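Local coordinates for protein arabinan endo-1,5-alpha-l-arabinosidase A (Cellvibrio cellulosa, PDB 1GYE) that hydrolyses alpha-1,5-arabinofuranosyl bonds of linear arabinan, releasing mainly arabinotriose, and so takes part in breaking down the plant cell wall, at residues Y18-G23 with P65-H70; D4-V9 with V273-E278; S88-T93 with W123-P128. All coordinates share one frame; numbering follows the deposited sequence.

Interaction 1 (Y18-G23 with P65-H70). With AHR (alpha-L-arabinofuranose), chain B.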
loop_
_atom_site.group_PDB
_atom_site.type_symbol
_atom_site.label_atom_id
_atom_site.label_comp_id
_atom_site.label_asym_id
_atom_site.label_seq_id
_atom_site.Cartn_x
_atom_site.Cartn_y
_atom_site.Cartn_z
ATOM N N TYR A 18 12.054 7.205 -6.822
ATOM C CA TYR A 18 10.851 7.187 -7.614
ATOM C C TYR A 18 9.694 6.961 -6.665
ATOM O O TYR A 18 9.782 6.186 -5.689
ATOM C CB TYR A 18 10.941 6.089 -8.660
ATOM C CG TYR A 18 11.927 6.397 -9.777
ATOM C CD1 TYR A 18 13.231 5.898 -9.738
ATOM C CD2 TYR A 18 11.562 7.208 -10.877
ATOM C CE1 TYR A 18 14.160 6.171 -10.785
ATOM C CE2 TYR A 18 12.481 7.499 -11.939
ATOM C CZ TYR A 18 13.781 6.974 -11.894
ATOM O OH TYR A 18 14.716 7.246 -12.917
ATOM N N LEU A 19 8.631 7.699 -6.923
ATOM C CA LEU A 19 7.481 7.732 -6.044
ATOM C C LEU A 19 6.305 7.315 -6.922
ATOM O O LEU A 19 6.159 7.833 -8.047
ATOM C CB LEU A 19 7.300 9.169 -5.528
ATOM C CG LEU A 19 6.049 9.617 -4.753
ATOM C CD1 LEU A 19 5.740 8.725 -3.525
ATOM C CD2 LEU A 19 6.181 11.093 -4.348
ATOM N N PHE A 20 5.510 6.360 -6.452
ATOM C CA PHE A 20 4.305 5.941 -7.156
ATOM C C PHE A 20 3.091 6.257 -6.294
ATOM O O PHE A 20 3.052 5.968 -5.065
ATOM C CB PHE A 20 4.336 4.441 -7.521
ATOM C CG PHE A 20 5.561 4.029 -8.297
ATOM C CD1 PHE A 20 6.818 3.987 -7.687
ATOM C CD2 PHE A 20 5.465 3.686 -9.634
ATOM C CE1 PHE A 20 7.961 3.619 -8.421
ATOM C CE2 PHE A 20 6.594 3.326 -10.391
ATOM C CZ PHE A 20 7.837 3.278 -9.782
ATOM N N SER A 21 2.098 6.861 -6.930
ATOM C CA SER A 21 0.879 7.257 -6.232
ATOM C C SER A 21 -0.343 6.750 -6.956
ATOM O O SER A 21 -0.365 6.638 -8.210
ATOM C CB SER A 21 0.809 8.806 -6.184
ATOM O OG SER A 21 -0.374 9.253 -5.551
ATOM N N THR A 22 -1.393 6.510 -6.174
ATOM C CA THR A 22 -2.735 6.423 -6.741
ATOM C C THR A 22 -2.929 7.601 -7.733
ATOM O O THR A 22 -2.621 8.761 -7.430
ATOM C CB THR A 22 -3.780 6.465 -5.581
ATOM O OG1 THR A 22 -3.817 5.197 -4.845
ATOM C CG2 THR A 22 -5.200 6.678 -6.126
ATOM N N GLY A 23 -3.431 7.312 -8.925
ATOM C CA GLY A 23 -3.763 8.372 -9.870
ATOM C C GLY A 23 -3.892 7.821 -11.285
ATOM O O GLY A 23 -3.722 6.601 -11.482
ATOM N N PRO A 65 -0.660 1.520 -5.614
ATOM C CA PRO A 65 0.355 0.728 -6.303
ATOM C C PRO A 65 1.276 0.063 -5.294
ATOM O O PRO A 65 1.349 0.435 -4.080
ATOM C CB PRO A 65 1.133 1.788 -7.069
ATOM C CG PRO A 65 0.998 2.984 -6.220
ATOM C CD PRO A 65 -0.401 2.973 -5.744
ATOM N N ASP A 66 1.997 -0.932 -5.779
ATOM C CA ASP A 66 3.185 -1.341 -5.044
ATOM C C ASP A 66 4.324 -1.600 -6.019
ATOM O O ASP A 66 4.089 -2.129 -7.131
ATOM C CB ASP A 66 2.920 -2.556 -4.146
ATOM C CG ASP A 66 4.014 -2.741 -3.120
ATOM O OD1 ASP A 66 4.363 -1.736 -2.470
ATOM O OD2 ASP A 66 4.605 -3.830 -2.929
ATOM N N ILE A 67 5.524 -1.168 -5.638
ATOM C CA ILE A 67 6.680 -1.286 -6.495
ATOM C C ILE A 67 7.622 -2.339 -5.913
ATOM O O ILE A 67 7.925 -2.323 -4.708
ATOM C CB ILE A 67 7.343 0.130 -6.739
ATOM C CG1 ILE A 67 8.541 0.066 -7.707
ATOM C CG2 ILE A 67 7.776 0.832 -5.437
ATOM C CD1 ILE A 67 8.230 -0.485 -9.102
ATOM N N TYR A 68 8.021 -3.289 -6.747
ATOM C CA TYR A 68 8.867 -4.384 -6.310
ATOM C C TYR A 68 9.946 -4.715 -7.329
ATOM O O TYR A 68 9.658 -4.785 -8.533
ATOM C CB TYR A 68 8.018 -5.629 -6.043
ATOM C CG TYR A 68 8.767 -6.710 -5.341
ATOM C CD1 TYR A 68 9.114 -6.581 -3.973
ATOM C CD2 TYR A 68 9.169 -7.847 -6.023
ATOM C CE1 TYR A 68 9.805 -7.581 -3.299
ATOM C CE2 TYR A 68 9.890 -8.855 -5.363
ATOM C CZ TYR A 68 10.202 -8.722 -4.000
ATOM O OH TYR A 68 10.943 -9.713 -3.356
ATOM N N GLN A 69 11.165 -4.964 -6.861
ATOM C CA GLN A 69 12.349 -5.203 -7.738
ATOM C C GLN A 69 12.791 -6.661 -7.663
ATOM O O GLN A 69 12.911 -7.207 -6.571
ATOM C CB GLN A 69 13.527 -4.328 -7.291
ATOM C CG GLN A 69 13.374 -2.833 -7.546
ATOM C CD GLN A 69 14.728 -2.133 -7.612
ATOM O OE1 GLN A 69 15.594 -2.502 -8.418
ATOM N NE2 GLN A 69 14.919 -1.140 -6.761
ATOM N N HIS A 70 13.015 -7.323 -8.784
ATOM C CA HIS A 70 13.178 -8.766 -8.707
ATOM C C HIS A 70 13.865 -9.239 -9.957
ATOM O O HIS A 70 13.371 -9.019 -11.052
ATOM C CB HIS A 70 11.804 -9.420 -8.502
ATOM C CG HIS A 70 11.787 -10.908 -8.640
ATOM N ND1 HIS A 70 11.846 -11.758 -7.553
ATOM C CD2 HIS A 70 11.646 -11.698 -9.733
ATOM C CE1 HIS A 70 11.772 -13.010 -7.976
ATOM N NE2 HIS A 70 11.666 -13.000 -9.296
HETATM O O5 AHR B . -3.269 12.930 -4.565
HETATM C C5 AHR B . -3.297 12.058 -5.721
HETATM C C4 AHR B . -4.734 11.960 -6.221
HETATM O O4 AHR B . -5.684 11.682 -5.174
HETATM C C3 AHR B . -4.928 10.873 -7.231
HETATM O O3 AHR B . -4.808 11.539 -8.469
HETATM C C2 AHR B . -6.387 10.553 -7.021
HETATM O O2 AHR B . -6.707 9.267 -7.502
HETATM C C1 AHR B . -6.615 10.682 -5.544
#
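Strand 18-21, which carries F20, and strand 65-70, which carries P65 and I67, run roughly antiparallel, with their axes 7.0 Å apart at closest approach and their directions at 149°. T22 and P65 have the nearest backbones, CA to CA 6.5 Å, and the strands diverge from there, so side chains fill the gap. F20 fills the wider part of the gap. Its CG is turned anti to the carbonyl carbon (chi1 -54°), which turns a face of the ring toward I67. I67 CB sits over that face, 4.2 Å from the F20 centroid, as a CH-pi contact. The two side chains cross at about a right angle: I67 CG1 is 3.7 Å from F20 CE1, and I67 CD1 reaches the CZ end of the ring. The beta-branched isoleucine thus spreads several carbons along a flat hydrocarbon surface. Nearer the sugar, the compact ring of P65 fits the narrow end of the wedge: CG lies 3.9 Å from F20 CB, and CD lies 3.7 Å from T22 N. T22 faces both the protein and the sugar. Its OG1 is hydrogen-bonded to A64 N and D7 OD2, while its CG2 comes 3.3 Å from O2 of the arabinofuranose. G23 follows with an extended backbone of positive phi that glycine tolerates best, its CA beside the sugar O3. V9, I28 and L76 close round F20. The arrangement is consistent with the junction of two successive blades of the five-bladed beta-propeller, with the substrate cleft at the T22 end.

Interaction 2 (D4-V9 with V273-E278). With AHR (alpha-L-arabinofuranose), chain B.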
loop_
_atom_site.group_PDB
_atom_site.type_symbol
_atom_site.label_atom_id
_atom_site.label_comp_id
_atom_site.label_asym_id
_atom_site.label_seq_id
_atom_site.Cartn_x
_atom_site.Cartn_y
_atom_site.Cartn_z
ATOM N N ASP A 4 1.226 16.334 -3.741
ATOM C CA ASP A 4 0.040 15.541 -3.395
ATOM C C ASP A 4 0.083 14.100 -3.964
ATOM O O ASP A 4 0.168 13.898 -5.176
ATOM C CB ASP A 4 -1.263 16.292 -3.725
ATOM C CG ASP A 4 -1.511 16.420 -5.215
ATOM O OD1 ASP A 4 -0.875 17.315 -5.826
ATOM O OD2 ASP A 4 -2.319 15.668 -5.838
ATOM N N VAL A 5 0.066 13.112 -3.070
ATOM C CA VAL A 5 0.000 11.704 -3.467
ATOM C C VAL A 5 -0.993 11.007 -2.572
ATOM O O VAL A 5 -1.314 11.530 -1.510
ATOM C CB VAL A 5 1.361 10.963 -3.346
ATOM C CG1 VAL A 5 2.441 11.636 -4.193
ATOM C CG2 VAL A 5 1.804 10.838 -1.914
ATOM N N HIS A 6 -1.494 9.849 -3.000
ATOM C CA HIS A 6 -2.380 9.015 -2.167
ATOM C C HIS A 6 -1.832 7.612 -2.243
ATOM O O HIS A 6 -1.394 7.165 -3.309
ATOM C CB HIS A 6 -3.833 9.032 -2.675
ATOM C CG HIS A 6 -4.892 8.995 -1.588
ATOM N ND1 HIS A 6 -5.556 7.830 -1.211
ATOM C CD2 HIS A 6 -5.439 9.993 -0.843
ATOM C CE1 HIS A 6 -6.429 8.118 -0.261
ATOM N NE2 HIS A 6 -6.385 9.422 -0.024
ATOM N N ASP A 7 -1.834 6.916 -1.113
ATOM C CA ASP A 7 -1.404 5.521 -1.097
ATOM C C ASP A 7 0.045 5.336 -1.695
ATOM O O ASP A 7 0.309 4.444 -2.502
ATOM C CB ASP A 7 -2.500 4.650 -1.790
ATOM C CG ASP A 7 -3.932 5.144 -1.475
ATOM O OD1 ASP A 7 -4.288 5.223 -0.284
ATOM O OD2 ASP A 7 -4.766 5.524 -2.335
ATOM N N PRO A 8 0.988 6.174 -1.261
ATOM C CA PRO A 8 2.324 6.230 -1.886
ATOM C C PRO A 8 3.205 5.013 -1.694
ATOM O O PRO A 8 3.164 4.367 -0.613
ATOM C CB PRO A 8 2.976 7.396 -1.170
ATOM C CG PRO A 8 2.249 7.442 0.120
ATOM C CD PRO A 8 0.857 7.129 -0.149
ATOM N N VAL A 9 4.013 4.710 -2.709
ATOM C CA VAL A 9 5.174 3.816 -2.513
ATOM C C VAL A 9 6.420 4.423 -3.158
ATOM O O VAL A 9 6.328 5.323 -4.020
ATOM C CB VAL A 9 4.990 2.369 -3.108
ATOM C CG1 VAL A 9 4.054 1.519 -2.268
ATOM C CG2 VAL A 9 4.587 2.412 -4.553
ATOM N N VAL A 273 6.515 6.116 5.021
ATOM C CA VAL A 273 6.031 6.914 3.890
ATOM C C VAL A 273 4.523 6.826 3.827
ATOM O O VAL A 273 3.954 5.728 3.748
ATOM C CB VAL A 273 6.558 6.398 2.534
ATOM C CG1 VAL A 273 6.160 7.326 1.438
ATOM C CG2 VAL A 273 8.050 6.182 2.548
ATOM N N LEU A 274 3.852 7.960 3.840
ATOM C CA LEU A 274 2.395 7.918 3.924
ATOM C C LEU A 274 1.785 9.168 3.289
ATOM O O LEU A 274 2.523 10.045 2.816
ATOM C CB LEU A 274 1.963 7.770 5.395
ATOM C CG LEU A 274 2.545 8.801 6.371
ATOM C CD1 LEU A 274 1.802 10.138 6.264
ATOM C CD2 LEU A 274 2.455 8.308 7.762
ATOM N N HIS A 275 0.452 9.251 3.270
ATOM C CA HIS A 275 -0.195 10.524 2.997
ATOM C C HIS A 275 -0.935 11.029 4.235
ATOM O O HIS A 275 -1.327 10.243 5.123
ATOM C CB HIS A 275 -1.073 10.466 1.751
ATOM C CG HIS A 275 -2.307 9.633 1.897
ATOM N ND1 HIS A 275 -2.480 8.438 1.226
ATOM C CD2 HIS A 275 -3.456 9.844 2.583
ATOM C CE1 HIS A 275 -3.660 7.925 1.526
ATOM N NE2 HIS A 275 -4.277 8.761 2.344
ATOM N N ALA A 276 -1.060 12.350 4.318
ATOM C CA ALA A 276 -1.789 12.998 5.404
ATOM C C ALA A 276 -2.618 14.152 4.835
ATOM O O ALA A 276 -2.169 14.818 3.932
ATOM C CB ALA A 276 -0.826 13.489 6.426
ATOM N N TYR A 277 -3.835 14.344 5.351
ATOM C CA TYR A 277 -4.757 15.389 4.895
ATOM C C TYR A 277 -4.545 16.696 5.659
ATOM O O TYR A 277 -4.738 16.752 6.903
ATOM C CB TYR A 277 -6.225 14.938 5.015
ATOM C CG TYR A 277 -6.467 13.638 4.357
ATOM C CD1 TYR A 277 -6.613 13.536 2.958
ATOM C CD2 TYR A 277 -6.540 12.479 5.109
ATOM C CE1 TYR A 277 -6.822 12.280 2.342
ATOM C CE2 TYR A 277 -6.746 11.243 4.504
ATOM C CZ TYR A 277 -6.873 11.130 3.134
ATOM O OH TYR A 277 -7.052 9.849 2.605
ATOM N N GLU A 278 -4.126 17.725 4.917
ATOM C CA GLU A 278 -3.849 19.068 5.471
ATOM C C GLU A 278 -5.118 19.904 5.658
ATOM O O GLU A 278 -5.708 20.356 4.674
ATOM C CB GLU A 278 -2.843 19.824 4.582
ATOM C CG GLU A 278 -2.171 21.000 5.284
ATOM C CD GLU A 278 -0.966 21.596 4.549
ATOM O OE1 GLU A 278 -0.729 21.305 3.350
ATOM O OE2 GLU A 278 -0.230 22.371 5.202
HETATM O O5 AHR B . -3.269 12.930 -4.565
HETATM C C5 AHR B . -3.297 12.058 -5.721
HETATM C C4 AHR B . -4.734 11.960 -6.221
HETATM O O4 AHR B . -5.684 11.682 -5.174
HETATM C C3 AHR B . -4.928 10.873 -7.231
HETATM O O3 AHR B . -4.808 11.539 -8.469
HETATM C C2 AHR B . -6.387 10.553 -7.021
HETATM O O2 AHR B . -6.707 9.267 -7.502
HETATM C C1 AHR B . -6.615 10.682 -5.544
#
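In the active-site cleft of this family 43 glycosidase, H6 and D7, the probable catalytic base, rest on H275 and Y277 of strand 273-278. The imidazoles of H6 and H275 form a face-to-face stack, with centroids 3.7 Å apart and planes at 26°; H275 CE1 lies over the centre of the H6 ring. H275 CG takes the position between its backbone N and carbonyl carbon (chi1 69°), which lifts the ring from the strand toward the loop. There its ND1 receives the backbone N-H of D7 at 2.9 Å, in a nearly straight bond (169°). The other two bonds use both nitrogens of H6. ND1 donates in its own ring plane to D7 OD2 at 2.7 Å, meeting that oxygen from above the carboxylate plane, while NE2 shares a hydrogen bond of 2.7 Å with Y277 OH, either of which could be the donor. Histidine suits this place because one flat ring can stack and also bond at two edges. Beyond the polar cluster P8 packs against the strand, its CG 3.6 Å from L274 C and its CB 4.1 Å from V273 CG1. On the ligand side D4 OD2 lies 3.2 Å from O5 of the arabinofuranose. Since H275 ND1 accepts a hydrogen bond and H6 ND1 donates one, the network fixes the rotation of both rings and holds the D7 backbone and carboxylate in place, consistent with a base that must be precisely positioned.

Interaction 3 (S88-T93 with W123-P128)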
loop_
_atom_site.group_PDB
_atom_site.type_symbol
_atom_site.label_atom_id
_atom_site.label_comp_id
_atom_site.label_asym_id
_atom_site.label_seq_id
_atom_site.Cartn_x
_atom_site.Cartn_y
_atom_site.Cartn_z
ATOM N N SER A 88 -13.250 -5.689 -8.097
ATOM C CA SER A 88 -11.902 -5.180 -8.072
ATOM C C SER A 88 -10.927 -6.227 -8.582
ATOM O O SER A 88 -11.205 -7.437 -8.494
ATOM C CB SER A 88 -11.515 -4.797 -6.637
ATOM O OG SER A 88 -12.406 -3.832 -6.110
ATOM N N ALA A 89 -9.778 -5.763 -9.085
ATOM C CA ALA A 89 -8.679 -6.671 -9.413
ATOM C C ALA A 89 -7.351 -5.975 -9.264
ATOM O O ALA A 89 -7.241 -4.757 -9.403
ATOM C CB ALA A 89 -8.820 -7.219 -10.773
ATOM N N ILE A 90 -6.350 -6.758 -8.927
ATOM C CA ILE A 90 -5.009 -6.253 -8.837
ATOM C C ILE A 90 -4.272 -6.832 -10.019
ATOM O O ILE A 90 -4.269 -8.065 -10.218
ATOM C CB ILE A 90 -4.328 -6.684 -7.546
ATOM C CG1 ILE A 90 -4.986 -6.011 -6.359
ATOM C CG2 ILE A 90 -2.845 -6.281 -7.529
ATOM C CD1 ILE A 90 -4.692 -6.789 -5.014
ATOM N N GLY A 91 -3.639 -5.939 -10.772
ATOM C CA GLY A 91 -2.777 -6.325 -11.881
ATOM C C GLY A 91 -1.289 -5.983 -11.676
ATOM O O GLY A 91 -0.893 -5.332 -10.660
ATOM N N VAL A 92 -0.445 -6.415 -12.615
ATOM C CA VAL A 92 0.904 -5.973 -12.532
ATOM C C VAL A 92 1.511 -5.637 -13.869
ATOM O O VAL A 92 1.231 -6.259 -14.895
ATOM C CB VAL A 92 1.770 -6.923 -11.731
ATOM C CG1 VAL A 92 2.052 -8.238 -12.501
ATOM C CG2 VAL A 92 3.051 -6.205 -11.303
ATOM N N THR A 93 2.361 -4.638 -13.866
ATOM C CA THR A 93 3.026 -4.315 -15.085
ATOM C C THR A 93 4.502 -4.167 -14.771
ATOM O O THR A 93 4.877 -3.818 -13.631
ATOM C CB THR A 93 2.402 -3.084 -15.722
ATOM O OG1 THR A 93 3.152 -2.767 -16.874
ATOM C CG2 THR A 93 2.613 -1.856 -14.873
ATOM N N TRP A 123 -13.588 -10.333 0.520
ATOM C CA TRP A 123 -12.363 -9.562 0.523
ATOM C C TRP A 123 -12.404 -8.744 -0.727
ATOM O O TRP A 123 -13.214 -9.025 -1.577
ATOM C CB TRP A 123 -11.116 -10.454 0.528
ATOM C CG TRP A 123 -11.121 -11.791 -0.268
ATOM C CD1 TRP A 123 -11.404 -13.021 0.221
ATOM C CD2 TRP A 123 -10.753 -11.996 -1.647
ATOM N NE1 TRP A 123 -11.263 -13.978 -0.758
ATOM C CE2 TRP A 123 -10.866 -13.379 -1.915
ATOM C CE3 TRP A 123 -10.332 -11.152 -2.679
ATOM C CZ2 TRP A 123 -10.566 -13.943 -3.175
ATOM C CZ3 TRP A 123 -10.044 -11.708 -3.956
ATOM C CH2 TRP A 123 -10.163 -13.084 -4.185
ATOM N N ASN A 124 -11.548 -7.733 -0.846
ATOM C CA ASN A 124 -11.618 -6.765 -1.902
ATOM C C ASN A 124 -10.239 -6.704 -2.489
ATOM O O ASN A 124 -9.319 -6.311 -1.799
ATOM C CB ASN A 124 -11.952 -5.418 -1.274
ATOM C CG ASN A 124 -12.291 -4.381 -2.304
ATOM O OD1 ASN A 124 -12.372 -4.680 -3.515
ATOM N ND2 ASN A 124 -12.520 -3.140 -1.847
ATOM N N ALA A 125 -10.051 -7.143 -3.736
ATOM C CA ALA A 125 -8.702 -7.189 -4.317
ATOM C C ALA A 125 -8.184 -5.786 -4.664
ATOM O O ALA A 125 -8.080 -5.421 -5.829
ATOM C CB ALA A 125 -8.693 -8.073 -5.563
ATOM N N ILE A 126 -7.900 -4.989 -3.643
ATOM C CA ILE A 126 -7.109 -3.780 -3.808
ATOM C C ILE A 126 -5.919 -3.751 -2.842
ATOM O O ILE A 126 -5.846 -4.551 -1.894
ATOM C CB ILE A 126 -7.977 -2.508 -3.648
ATOM C CG1 ILE A 126 -8.481 -2.371 -2.226
ATOM C CG2 ILE A 126 -9.177 -2.456 -4.679
ATOM C CD1 ILE A 126 -9.137 -1.021 -2.011
ATOM N N ALA A 127 -4.962 -2.865 -3.144
ATOM C CA ALA A 127 -3.922 -2.434 -2.231
ATOM C C ALA A 127 -2.901 -3.456 -1.986
ATOM O O ALA A 127 -2.669 -3.823 -0.836
ATOM C CB ALA A 127 -4.507 -1.977 -0.931
ATOM N N PRO A 128 -2.266 -3.942 -3.044
ATOM C CA PRO A 128 -1.269 -5.017 -2.899
ATOM C C PRO A 128 -0.026 -4.525 -2.174
ATOM O O PRO A 128 0.236 -3.328 -2.198
ATOM C CB PRO A 128 -0.924 -5.365 -4.328
ATOM C CG PRO A 128 -1.193 -4.062 -5.048
ATOM C CD PRO A 128 -2.472 -3.539 -4.446
#
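The side chain of I90 reaches from strand 88-93 to the bend of segment 123-128, and it can be traced outward from CB, which points at that bend and there divides. The CG2 branch goes to P128, meeting its CG at 3.7 Å. The CG1 branch passes A125 O at 3.2 Å, and the terminal CD1 settles 4.2 Å from A125 CB and 3.9 Å from I126 N. With CG1 anti to the carbonyl carbon (chi1 -68°), the fork of the isoleucine covers both turn and proline. The bend is an inverse gamma turn centred on A125, where I126 N bonds N124 O at 2.7 Å. Alanine fits because its small methyl lets the turn come close to the strand, A125 CA lying 5.1 Å from A89 CA. At the other end S88 OG donates a hydrogen bond to N124 OD1 at 2.7 Å, in the carbonyl plane, and is also hydrogen-bonded to S81 OG. This would fix the rotation of the N124 amide, whose ND2 makes a weak hydrogen bond to a bound arabinofuranose. M140 and F142 also pack on I90, so the arrangement joins one propeller blade to the loop that leads to strand 129-132, beside the substrate cleft.

In the fold
Interactions 1 and 2 are contiguous, their centres 13 Å apart, and interaction 1 is nested within the long loop that interaction 2 closes between residues 4-9 and the late strand 273-278. T22 OG1 to D7 OD2, at 2.7 Å, ties them at the probable catalytic base, and F20 N to V9 O, at 2.8 Å, ties them through the backbone. Both touch the same arabinofuranose. Interaction 3 also lies 13 Å from interaction 1, centre to centre, and abuts it where D66 CB meets P128 O at 3.4 Å. Interactions 2 and 3 do not touch. They lie on opposite sides of the chain's centre, 19 Å apart between centres, although each holds residues of the glycan pocket.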